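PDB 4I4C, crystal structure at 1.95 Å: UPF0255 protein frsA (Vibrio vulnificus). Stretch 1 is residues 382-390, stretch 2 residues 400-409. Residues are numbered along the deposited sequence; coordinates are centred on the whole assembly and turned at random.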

ATOM      1  N   THR A 382       0.868 -23.552 -10.858  1.00 35.78           N
ATOM      2  CA  THR A 382       0.502 -24.204 -12.109  1.00 36.33           C
ATOM      3  C   THR A 382       0.071 -23.184 -13.154  1.00 33.02           C
ATOM      4  O   THR A 382      -0.915 -22.466 -12.975  1.00 30.41           O
ATOM      5  N   TYR A 383       0.835 -23.147 -14.237  1.00 25.30           N
ATOM      6  CA  TYR A 383       0.737 -22.144 -15.292  1.00 34.47           C
ATOM      7  C   TYR A 383       1.159 -20.764 -14.762  1.00 32.96           C
ATOM      8  O   TYR A 383       0.742 -19.730 -15.297  1.00 28.13           O
ATOM      9  N   GLY A 384       1.989 -20.772 -13.719  1.00 25.89           N
ATOM     10  CA  GLY A 384       2.567 -19.562 -13.157  1.00 32.01           C
ATOM     11  C   GLY A 384       3.660 -18.968 -14.031  1.00 32.92           C
ATOM     12  O   GLY A 384       4.070 -19.570 -15.027  1.00 24.17           O
ATOM     13  N   LYS A 385       4.147 -17.790 -13.644  1.00 26.85           N
ATOM     14  CA  LYS A 385       5.064 -17.031 -14.483  1.00 30.66           C
ATOM     15  C   LYS A 385       5.675 -15.850 -13.724  1.00 25.19           C
ATOM     16  O   LYS A 385       4.965 -15.067 -13.071  1.00 21.70           O
ATOM     17  N   ALA A 386       6.997 -15.733 -13.796  1.00 22.98           N
ATOM     18  CA  ALA A 386       7.685 -14.586 -13.227  1.00 24.77           C
ATOM     19  C   ALA A 386       8.133 -13.672 -14.348  1.00 26.45           C
ATOM     20  O   ALA A 386       8.407 -14.135 -15.451  1.00 24.67           O
ATOM     21  N   LYS A 387       8.216 -12.373 -14.065  1.00 21.95           N
ATOM     22  CA  LYS A 387       8.736 -11.434 -15.052  1.00 29.92           C
ATOM     23  C   LYS A 387       9.639 -10.372 -14.408  1.00 23.18           C
ATOM     24  O   LYS A 387       9.346  -9.862 -13.328  1.00 22.71           O
ATOM     25  N   LYS A 388      10.762 -10.087 -15.055  1.00 21.47           N
ATOM     26  CA  LYS A 388      11.597  -8.957 -14.692  1.00 29.69           C
ATOM     27  C   LYS A 388      11.280  -7.842 -15.677  1.00 31.29           C
ATOM     28  O   LYS A 388      11.644  -7.909 -16.856  1.00 29.64           O
ATOM     29  N   ILE A 389      10.574  -6.826 -15.195  1.00 27.51           N
ATOM     30  CA  ILE A 389      10.093  -5.778 -16.074  1.00 29.26           C
ATOM     31  C   ILE A 389      11.213  -4.795 -16.380  1.00 26.40           C
ATOM     32  O   ILE A 389      11.656  -4.059 -15.503  1.00 23.94           O
ATOM     33  N   SER A 390      11.668  -4.804 -17.628  1.00 25.06           N
ATOM     34  CA  SER A 390      12.650  -3.848 -18.110  1.00 31.31           C
ATOM     35  C   SER A 390      11.928  -2.730 -18.828  1.00 31.71           C
ATOM     36  O   SER A 390      11.003  -2.979 -19.602  1.00 30.38           O
ATOM     37  N   GLN A 400       3.354  -1.304 -18.051  1.00 16.88           N
ATOM     38  CA  GLN A 400       3.516  -2.664 -18.583  1.00 17.47           C
ATOM     39  C   GLN A 400       3.029  -3.696 -17.584  1.00 18.22           C
ATOM     40  O   GLN A 400       2.285  -4.606 -17.940  1.00 28.42           O
ATOM     41  N   SER A 401       3.481  -3.565 -16.335  1.00 26.36           N
ATOM     42  CA  SER A 401       3.154  -4.522 -15.279  1.00 24.77           C
ATOM     43  C   SER A 401       1.652  -4.670 -15.139  1.00 26.89           C
ATOM     44  O   SER A 401       1.110  -5.779 -15.064  1.00 22.62           O
ATOM     45  N   LEU A 402       0.990  -3.523 -15.105  1.00 22.70           N
ATOM     46  CA  LEU A 402      -0.445  -3.462 -14.921  1.00 22.44           C
ATOM     47  C   LEU A 402      -1.190  -3.993 -16.133  1.00 22.97           C
ATOM     48  O   LEU A 402      -2.271  -4.576 -15.998  1.00 27.89           O
ATOM     49  N   ASP A 403      -0.635  -3.782 -17.323  1.00 22.49           N
ATOM     50  CA  ASP A 403      -1.243  -4.346 -18.532  1.00 25.09           C
ATOM     51  C   ASP A 403      -1.200  -5.885 -18.525  1.00 25.11           C
ATOM     52  O   ASP A 403      -2.173  -6.548 -18.901  1.00 24.63           O
ATOM     53  N   LEU A 404      -0.067  -6.434 -18.094  1.00 23.23           N
ATOM     54  CA  LEU A 404       0.129  -7.878 -17.941  1.00 31.07           C
ATOM     55  C   LEU A 404      -0.792  -8.472 -16.876  1.00 30.51           C
ATOM     56  O   LEU A 404      -1.245  -9.626 -16.981  1.00 20.49           O
ATOM     57  N   ALA A 405      -1.045  -7.668 -15.847  1.00 20.92           N
ATOM     58  CA  ALA A 405      -1.912  -8.044 -14.740  1.00 22.75           C
ATOM     59  C   ALA A 405      -3.343  -8.221 -15.204  1.00 27.92           C
ATOM     60  O   ALA A 405      -3.990  -9.220 -14.893  1.00 21.10           O
ATOM     61  N   ILE A 406      -3.850  -7.230 -15.926  1.00 26.44           N
ATOM     62  CA  ILE A 406      -5.238  -7.258 -16.356  1.00 30.08           C
ATOM     63  C   ILE A 406      -5.458  -8.380 -17.391  1.00 31.06           C
ATOM     64  O   ILE A 406      -6.511  -9.032 -17.403  1.00 27.19           O
ATOM     65  N   LYS A 407      -4.457  -8.621 -18.233  1.00 29.61           N
ATOM     66  CA  LYS A 407      -4.528  -9.730 -19.196  1.00 29.61           C
ATOM     67  C   LYS A 407      -4.617 -11.084 -18.496  1.00 25.61           C
ATOM     68  O   LYS A 407      -5.376 -11.969 -18.911  1.00 30.80           O
ATOM     69  N   TRP A 408      -3.833 -11.225 -17.434  1.00 27.52           N
ATOM     70  CA  TRP A 408      -3.831 -12.435 -16.624  1.00 30.80           C
ATOM     71  C   TRP A 408      -5.216 -12.640 -16.025  1.00 32.41           C
ATOM     72  O   TRP A 408      -5.759 -13.744 -16.053  1.00 28.74           O
ATOM     73  N   LEU A 409      -5.792 -11.562 -15.498  1.00 30.44           N
ATOM     74  CA  LEU A 409      -7.111 -11.637 -14.879  1.00 30.33           C
ATOM     75  C   LEU A 409      -8.197 -11.846 -15.920  1.00 27.32           C
ATOM     76  O   LEU A 409      -9.148 -12.588 -15.695  1.00 31.88           O
TER

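Strand 385-389 runs nearly antiparallel to helix 400-409: their N-to-C directions make an angle of 157°, and the axes approach to 10.3 Å. The contact buries 372 Å² summed over both sides, and backbone atoms contribute to it as well as side chains.

Thr382 lies out of reach. At Tyr383 the contact comes from the backbone: its O sits 3.0 Å from Trp408 CH2, while the side chain (chi1 m) starts sideways and its end leads away from the helix. Gly384 adds its CA, 4.2 Å from Trp408 CH2. Both atoms lie at the edge of the indole, near its plane. Trp408 points toward the strand, with chi1 t and chi2 -96°, and its CH2 is the atom these contacts share; its NE1 is hydrogen-bonded elsewhere in the structure.

Along the strand, residues in contact alternate with residues out of reach. Lys385, Lys387 and Ile389 direct CA-to-CB toward the helix, whereas Ala386 and Lys388 are out of reach. Lys385 CB lies 4.1 Å from Trp408 CH2, oblique to the ring; beyond it the chain is t, t, t with chi4 off-well at -140°, and its NZ has no partner on the helix. Lys387 (t, p, t, m) brings NZ within 4.4 Å of Leu404 CD1, a contact with a methyl group that offers the amine no polar partner.

Ile389 is buried and loses 69 Å² to the helix, the largest share of any residue here. With chi1 m and chi2 off-well at -95°, its CD1 lies 3.9 Å from Leu404 CD1 (Leu404 is m, t), an apolar contact, and 3.3 Å from Ser401 OG, which is hydrogen-bonded elsewhere. Its CG2 meets Gln400 OE1 at 3.4 Å.

Ser390 points away, yet its backbone O accepts a weak hydrogen bond from Gln400 NE2 (3.4 Å, N-H...O angle 143°). Gln400, with CA-to-CB toward stretch 1, chi1 m and chi2 t, donates this bond, the only hydrogen bond across the stretches.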

ATOM      1  CB  THR A 382      -0.597 -25.272 -11.930  1.00 34.74           C
ATOM      2  OG1 THR A 382      -0.083 -26.354 -11.144  1.00 35.35           O
ATOM      3  CG2 THR A 382      -1.042 -25.803 -13.294  1.00 38.19           C
ATOM      4  CB  TYR A 383      -0.658 -22.094 -15.934  1.00 33.94           C
ATOM      5  CG  TYR A 383      -1.206 -23.429 -16.397  1.00 29.72           C
ATOM      6  CD1 TYR A 383      -0.360 -24.472 -16.759  1.00 27.72           C
ATOM      7  CD2 TYR A 383      -2.581 -23.636 -16.480  1.00 35.00           C
ATOM      8  CE1 TYR A 383      -0.873 -25.701 -17.179  1.00 29.06           C
ATOM      9  CE2 TYR A 383      -3.104 -24.854 -16.894  1.00 35.24           C
ATOM     10  CZ  TYR A 383      -2.245 -25.885 -17.243  1.00 37.13           C
ATOM     11  OH  TYR A 383      -2.769 -27.096 -17.666  1.00 37.98           O
ATOM     12  CB  LYS A 385       4.332 -16.526 -15.731  1.00 37.03           C
ATOM     13  CG  LYS A 385       5.234 -15.796 -16.719  1.00 48.50           C
ATOM     14  CD  LYS A 385       4.457 -15.209 -17.894  1.00 49.75           C
ATOM     15  CE  LYS A 385       5.371 -14.343 -18.764  1.00 54.50           C
ATOM     16  NZ  LYS A 385       4.709 -13.091 -19.264  1.00 53.91           N
ATOM     17  CB  ALA A 386       8.877 -15.018 -12.398  1.00 21.02           C
ATOM     18  CB  LYS A 387       7.583 -10.790 -15.824  1.00 39.11           C
ATOM     19  CG  LYS A 387       7.995  -9.661 -16.756  1.00 50.60           C
ATOM     20  CD  LYS A 387       8.905 -10.145 -17.873  1.00 54.64           C
ATOM     21  CE  LYS A 387       9.303  -9.001 -18.806  1.00 53.25           C
ATOM     22  NZ  LYS A 387       8.144  -8.477 -19.596  1.00 48.70           N
ATOM     23  CB  LYS A 388      13.081  -9.328 -14.737  1.00 40.40           C
ATOM     24  CG  LYS A 388      14.028  -8.127 -14.838  1.00 37.83           C
ATOM     25  CD  LYS A 388      15.384  -8.429 -14.238  1.00 40.51           C
ATOM     26  CE  LYS A 388      15.943  -9.726 -14.771  1.00 44.09           C
ATOM     27  NZ  LYS A 388      17.265 -10.002 -14.163  1.00 50.32           N
ATOM     28  CB  ILE A 389       8.922  -5.016 -15.453  1.00 28.02           C
ATOM     29  CG1 ILE A 389       7.854  -5.984 -14.948  1.00 25.57           C
ATOM     30  CG2 ILE A 389       8.342  -4.049 -16.470  1.00 33.35           C
ATOM     31  CD1 ILE A 389       6.749  -6.238 -15.934  1.00 32.08           C
ATOM     32  CB  SER A 390      13.634  -4.518 -19.075  1.00 34.38           C
ATOM     33  OG  SER A 390      14.629  -5.243 -18.375  1.00 43.00           O
ATOM     34  CB  GLN A 400       4.985  -2.991 -18.844  1.00 29.30           C
ATOM     35  CG  GLN A 400       5.633  -2.390 -20.076  1.00 38.88           C
ATOM     36  CD  GLN A 400       7.079  -2.863 -20.222  1.00 42.14           C
ATOM     37  OE1 GLN A 400       7.425  -3.965 -19.788  1.00 40.65           O
ATOM     38  NE2 GLN A 400       7.927  -2.027 -20.813  1.00 40.72           N
ATOM     39  CB  SER A 401       3.736  -4.044 -13.950  1.00 31.51           C
ATOM     40  OG  SER A 401       5.148  -4.111 -13.974  1.00 42.14           O
ATOM     41  CB  LEU A 402      -0.874  -2.020 -14.644  1.00 26.09           C
ATOM     42  CG  LEU A 402      -1.911  -1.933 -13.537  1.00 34.94           C
ATOM     43  CD1 LEU A 402      -1.312  -2.478 -12.246  1.00 37.50           C
ATOM     44  CD2 LEU A 402      -2.393  -0.503 -13.362  1.00 34.99           C
ATOM     45  CB  ASP A 403      -0.588  -3.783 -19.803  1.00 36.21           C
ATOM     46  CG  ASP A 403      -0.963  -2.320 -20.067  1.00 45.90           C
ATOM     47  OD1 ASP A 403      -1.948  -1.829 -19.462  1.00 48.53           O
ATOM     48  OD2 ASP A 403      -0.273  -1.667 -20.887  1.00 42.30           O
ATOM     49  CB  LEU A 404       1.579  -8.152 -17.547  1.00 32.75           C
ATOM     50  CG  LEU A 404       2.604  -7.962 -18.665  1.00 32.80           C
ATOM     51  CD1 LEU A 404       4.003  -7.973 -18.096  1.00 32.49           C
ATOM     52  CD2 LEU A 404       2.455  -9.059 -19.704  1.00 34.01           C
ATOM     53  CB  ALA A 405      -1.861  -6.977 -13.658  1.00 22.09           C
ATOM     54  CB  ILE A 406      -5.718  -5.857 -16.835  1.00 33.88           C
ATOM     55  CG1 ILE A 406      -6.489  -5.145 -15.716  1.00 33.39           C
ATOM     56  CG2 ILE A 406      -6.620  -5.963 -18.043  1.00 33.90           C
ATOM     57  CD1 ILE A 406      -5.851  -5.235 -14.345  1.00 30.04           C
ATOM     58  CB  LYS A 407      -3.339  -9.719 -20.168  1.00 22.72           C
ATOM     59  CG  LYS A 407      -3.589  -8.902 -21.425  1.00 42.96           C
ATOM     60  CD  LYS A 407      -4.850  -9.370 -22.160  1.00 48.09           C
ATOM     61  CE  LYS A 407      -4.760 -10.842 -22.565  1.00 53.57           C
ATOM     62  NZ  LYS A 407      -5.858 -11.249 -23.491  1.00 57.20           N
ATOM     63  CB  TRP A 408      -2.784 -12.298 -15.520  1.00 22.27           C
ATOM     64  CG  TRP A 408      -2.442 -13.563 -14.783  1.00 31.09           C
ATOM     65  CD1 TRP A 408      -2.971 -13.994 -13.594  1.00 29.86           C
ATOM     66  CD2 TRP A 408      -1.469 -14.543 -15.167  1.00 30.48           C
ATOM     67  NE1 TRP A 408      -2.388 -15.183 -13.221  1.00 26.24           N
ATOM     68  CE2 TRP A 408      -1.462 -15.540 -14.166  1.00 28.86           C
ATOM     69  CE3 TRP A 408      -0.603 -14.672 -16.257  1.00 27.36           C
ATOM     70  CZ2 TRP A 408      -0.621 -16.648 -14.224  1.00 29.75           C
ATOM     71  CZ3 TRP A 408       0.233 -15.773 -16.314  1.00 33.73           C
ATOM     72  CH2 TRP A 408       0.219 -16.745 -15.304  1.00 35.12           C
ATOM     73  CB  LEU A 409      -7.380 -10.390 -14.044  1.00 29.92           C
ATOM     74  CG  LEU A 409      -6.464 -10.358 -12.824  1.00 27.55           C
ATOM     75  CD1 LEU A 409      -6.232  -8.934 -12.354  1.00 32.20           C
ATOM     76  CD2 LEU A 409      -7.044 -11.210 -11.703  1.00 26.02           C
TER